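Glutathione S-transferase family protein (Pseudomonas putida, PDB 3LXZ) probably catalyses the conjugation of reduced glutathione to a wide range of hydrophobic electrophiles. Local coordinates at residues A[10-15]-A[104-109]. Sequence-based numbering, arbitrary orientation.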
ATOM      1  N   VAL A  10      19.413   6.963   5.851  1.00 17.62           N
ATOM      2  CA  VAL A  10      18.543   7.396   6.942  1.00 18.18           C
ATOM      3  C   VAL A  10      17.099   6.913   6.635  1.00 18.75           C
ATOM      4  O   VAL A  10      16.259   6.846   7.555  1.00 19.94           O
ATOM      5  CB  VAL A  10      18.629   8.923   7.180  1.00 18.82           C
ATOM      6  CG1 VAL A  10      17.670   9.401   8.310  1.00 20.31           C
ATOM      7  CG2 VAL A  10      20.079   9.348   7.523  1.00 18.37           C
ATOM      8  N   SER A  11      16.824   6.545   5.371  1.00 18.01           N
ATOM      9  CA  SER A  11      15.453   6.143   4.977  1.00 17.23           C
ATOM     10  C   SER A  11      15.122   4.731   5.449  1.00 17.46           C
ATOM     11  O   SER A  11      15.797   3.773   5.058  1.00 15.91           O
ATOM     12  CB  SER A  11      15.247   6.211   3.461  1.00 17.15           C
ATOM     13  OG  SER A  11      14.047   5.496   3.141  1.00 16.71           O
ATOM     14  N   ASN A  12      14.075   4.601   6.264  1.00 16.70           N
ATOM     15  CA  ASN A  12      13.625   3.280   6.698  1.00 16.97           C
ATOM     16  C   ASN A  12      13.221   2.347   5.541  1.00 16.45           C
ATOM     17  O   ASN A  12      13.626   1.180   5.515  1.00 16.86           O
ATOM     18  CB  ASN A  12      12.540   3.387   7.778  1.00 16.48           C
ATOM     19  CG  ASN A  12      11.227   4.014   7.264  1.00 19.39           C
ATOM     20  OD1 ASN A  12      11.223   4.863   6.373  1.00 18.58           O
ATOM     21  ND2 ASN A  12      10.115   3.585   7.852  1.00 18.69           N
ATOM     22  N   TYR A  13      12.491   2.870   4.554  1.00 16.41           N
ATOM     23  CA  TYR A  13      12.098   2.053   3.396  1.00 16.24           C
ATOM     24  C   TYR A  13      13.337   1.607   2.593  1.00 15.90           C
ATOM     25  O   TYR A  13      13.378   0.504   2.076  1.00 15.90           O
ATOM     26  CB  TYR A  13      11.163   2.863   2.495  1.00 16.21           C
ATOM     27  CG  TYR A  13       9.738   2.985   2.998  1.00 15.40           C
ATOM     28  CD1 TYR A  13       8.837   1.927   2.878  1.00 17.01           C
ATOM     29  CD2 TYR A  13       9.278   4.186   3.567  1.00 19.39           C
ATOM     30  CE1 TYR A  13       7.524   2.044   3.327  1.00 17.94           C
ATOM     31  CE2 TYR A  13       7.962   4.323   4.015  1.00 17.29           C
ATOM     32  CZ  TYR A  13       7.096   3.258   3.892  1.00 18.05           C
ATOM     33  OH  TYR A  13       5.802   3.379   4.344  1.00 18.84           O
ATOM     34  N   TYR A  14      14.358   2.459   2.517  1.00 15.42           N
ATOM     35  CA  TYR A  14      15.618   2.084   1.851  1.00 15.29           C
ATOM     36  C   TYR A  14      16.272   0.949   2.645  1.00 14.63           C
ATOM     37  O   TYR A  14      16.738  -0.041   2.059  1.00 13.90           O
ATOM     38  CB  TYR A  14      16.542   3.301   1.780  1.00 15.27           C
ATOM     39  CG  TYR A  14      17.957   3.078   1.219  1.00 15.55           C
ATOM     40  CD1 TYR A  14      18.199   3.128  -0.156  1.00 14.93           C
ATOM     41  CD2 TYR A  14      19.055   2.913   2.079  1.00 19.00           C
ATOM     42  CE1 TYR A  14      19.519   3.012  -0.675  1.00 16.96           C
ATOM     43  CE2 TYR A  14      20.395   2.775   1.568  1.00 16.57           C
ATOM     44  CZ  TYR A  14      20.602   2.813   0.212  1.00 18.03           C
ATOM     45  OH  TYR A  14      21.887   2.671  -0.278  1.00 18.60           O
ATOM     46  N   ASN A  15      16.305   1.101   3.967  1.00 15.40           N
ATOM     47  CA  ASN A  15      16.972   0.102   4.811  1.00 15.77           C
ATOM     48  C   ASN A  15      16.337  -1.293   4.733  1.00 16.43           C
ATOM     49  O   ASN A  15      17.026  -2.324   4.817  1.00 16.77           O
ATOM     50  CB  ASN A  15      17.154   0.624   6.248  1.00 15.71           C
ATOM     51  CG  ASN A  15      18.289   1.639   6.349  1.00 15.62           C
ATOM     52  OD1 ASN A  15      19.240   1.605   5.555  1.00 15.90           O
ATOM     53  ND2 ASN A  15      18.198   2.539   7.321  1.00 16.01           N
ATOM     54  N   PRO A 104       0.790   6.172   9.168  1.00 16.63           N
ATOM     55  CA  PRO A 104       0.350   7.116  10.200  1.00 16.56           C
ATOM     56  C   PRO A 104       1.487   7.666  11.072  1.00 16.38           C
ATOM     57  O   PRO A 104       1.457   8.842  11.435  1.00 17.23           O
ATOM     58  CB  PRO A 104      -0.638   6.321  11.050  1.00 16.40           C
ATOM     59  CG  PRO A 104      -0.598   4.953  10.591  1.00 18.53           C
ATOM     60  CD  PRO A 104       0.177   4.839   9.315  1.00 15.68           C
ATOM     61  N   ALA A 105       2.454   6.845  11.457  1.00 15.97           N
ATOM     62  CA  ALA A 105       3.606   7.371  12.202  1.00 17.15           C
ATOM     63  C   ALA A 105       4.340   8.465  11.430  1.00 17.45           C
ATOM     64  O   ALA A 105       4.764   9.480  12.027  1.00 16.61           O
ATOM     65  CB  ALA A 105       4.561   6.266  12.590  1.00 18.28           C
ATOM     66  N   ARG A 106       4.480   8.257  10.114  1.00 17.31           N
ATOM     67  CA  ARG A 106       5.174   9.174   9.209  1.00 17.69           C
ATOM     68  C   ARG A 106       4.564  10.591   9.272  1.00 18.36           C
ATOM     69  O   ARG A 106       5.290  11.582   9.136  1.00 17.50           O
ATOM     70  CB  ARG A 106       5.214   8.610   7.788  1.00 17.35           C
ATOM     71  CG  ARG A 106       5.890   9.478   6.696  1.00 16.93           C
ATOM     72  CD  ARG A 106       6.129   8.642   5.410  1.00 19.76           C
ATOM     73  NE  ARG A 106       7.225   7.671   5.602  1.00 20.38           N
ATOM     74  CZ  ARG A 106       8.519   7.986   5.506  1.00 20.47           C
ATOM     75  NH1 ARG A 106       9.462   7.075   5.717  1.00 20.76           N
ATOM     76  NH2 ARG A 106       8.882   9.235   5.200  1.00 21.01           N
ATOM     77  N   THR A 107       3.261  10.669   9.550  1.00 19.50           N
ATOM     78  CA  THR A 107       2.583  11.976   9.644  1.00 19.83           C
ATOM     79  C   THR A 107       3.125  12.783  10.816  1.00 21.09           C
ATOM     80  O   THR A 107       2.946  14.016  10.864  1.00 21.57           O
ATOM     81  CB  THR A 107       1.032  11.892   9.723  1.00 20.93           C
ATOM     82  OG1 THR A 107       0.609  11.308  10.973  1.00 18.68           O
ATOM     83  CG2 THR A 107       0.432  11.146   8.504  1.00 19.65           C
ATOM     84  N   CYS A 108       3.780  12.093  11.754  1.00 20.70           N
ATOM     85  CA  CYS A 108       4.321  12.756  12.912  1.00 21.69           C
ATOM     86  C   CYS A 108       5.835  12.813  12.948  1.00 21.91           C
ATOM     87  O   CYS A 108       6.379  13.225  13.965  1.00 22.51           O
ATOM     88  CB  CYS A 108       3.812  12.099  14.189  1.00 21.94           C
ATOM     89  SG  CYS A 108       2.037  12.291  14.431  1.00 23.27           S
ATOM     90  N   TYR A 109       6.524  12.404  11.871  1.00 21.77           N
ATOM     91  CA  TYR A 109       8.003  12.436  11.882  1.00 21.83           C
ATOM     92  C   TYR A 109       8.539  13.870  11.962  1.00 23.10           C
ATOM     93  O   TYR A 109       9.618  14.102  12.522  1.00 23.58           O
ATOM     94  CB  TYR A 109       8.640  11.726  10.675  1.00 21.87           C
ATOM     95  CG  TYR A 109       8.458  10.207  10.588  1.00 21.06           C
ATOM     96  CD1 TYR A 109       8.000   9.447  11.670  1.00 18.50           C
ATOM     97  CD2 TYR A 109       8.788   9.539   9.411  1.00 20.13           C
ATOM     98  CE1 TYR A 109       7.838   8.054  11.551  1.00 20.26           C
ATOM     99  CE2 TYR A 109       8.655   8.149   9.286  1.00 22.76           C
ATOM    100  CZ  TYR A 109       8.180   7.408  10.356  1.00 20.48           C
ATOM    101  OH  TYR A 109       8.022   6.041  10.191  1.00 19.90           O
TER
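N12 and Y13, in the first turn of helix 12-23, both reach the guanidinium of R106 of helix 84-106, joining the thioredoxin-like N-terminal domain to the helical C-terminal one. Just ahead of them, S11 is the N-cap: its OG accepts from Y14 N at 3.1 Å, with a nearly straight N-H...O angle of 162°. Both S11 and R106 belong to the glutathione site, although no ligand is bound to this chain. N12 follows, with CG set between its backbone N and carbonyl carbon (chi1 66°), a rotation that carries the amide across to the second segment. Its OD1 lies 2.9 Å from R106 NH1, in the plane of the guanidinium and at its edge, while ND2 donates to E102 OE2 and F161 O. Replacing N12 by an alanine removes OD1 from beside R106 NH1 and is likely to cost E102 OE2 and F161 O one donor each. Y13 meets the same arginine with its ring edge: CE2 is 3.6 Å from R106 NH1 and 3.8 Å from R106 NE, both in or near the ring plane, with ring and guanidinium planes 36° apart: an edge contact, not a stack. Over one face of the R106 guanidinium, Y109 CE2 sits 3.7 Å above the plane, over its centre. Y13 OH and R106 NE both bind E102 OE1, the latter in a salt bridge, and Y109 OH binds OE2. With the hydroxyls of Y13 and Y109, the N12 amide and R106 all turned to one carboxylate, E102 is probably held ionised and would help to position the glutathione-binding arginine at the domain interface.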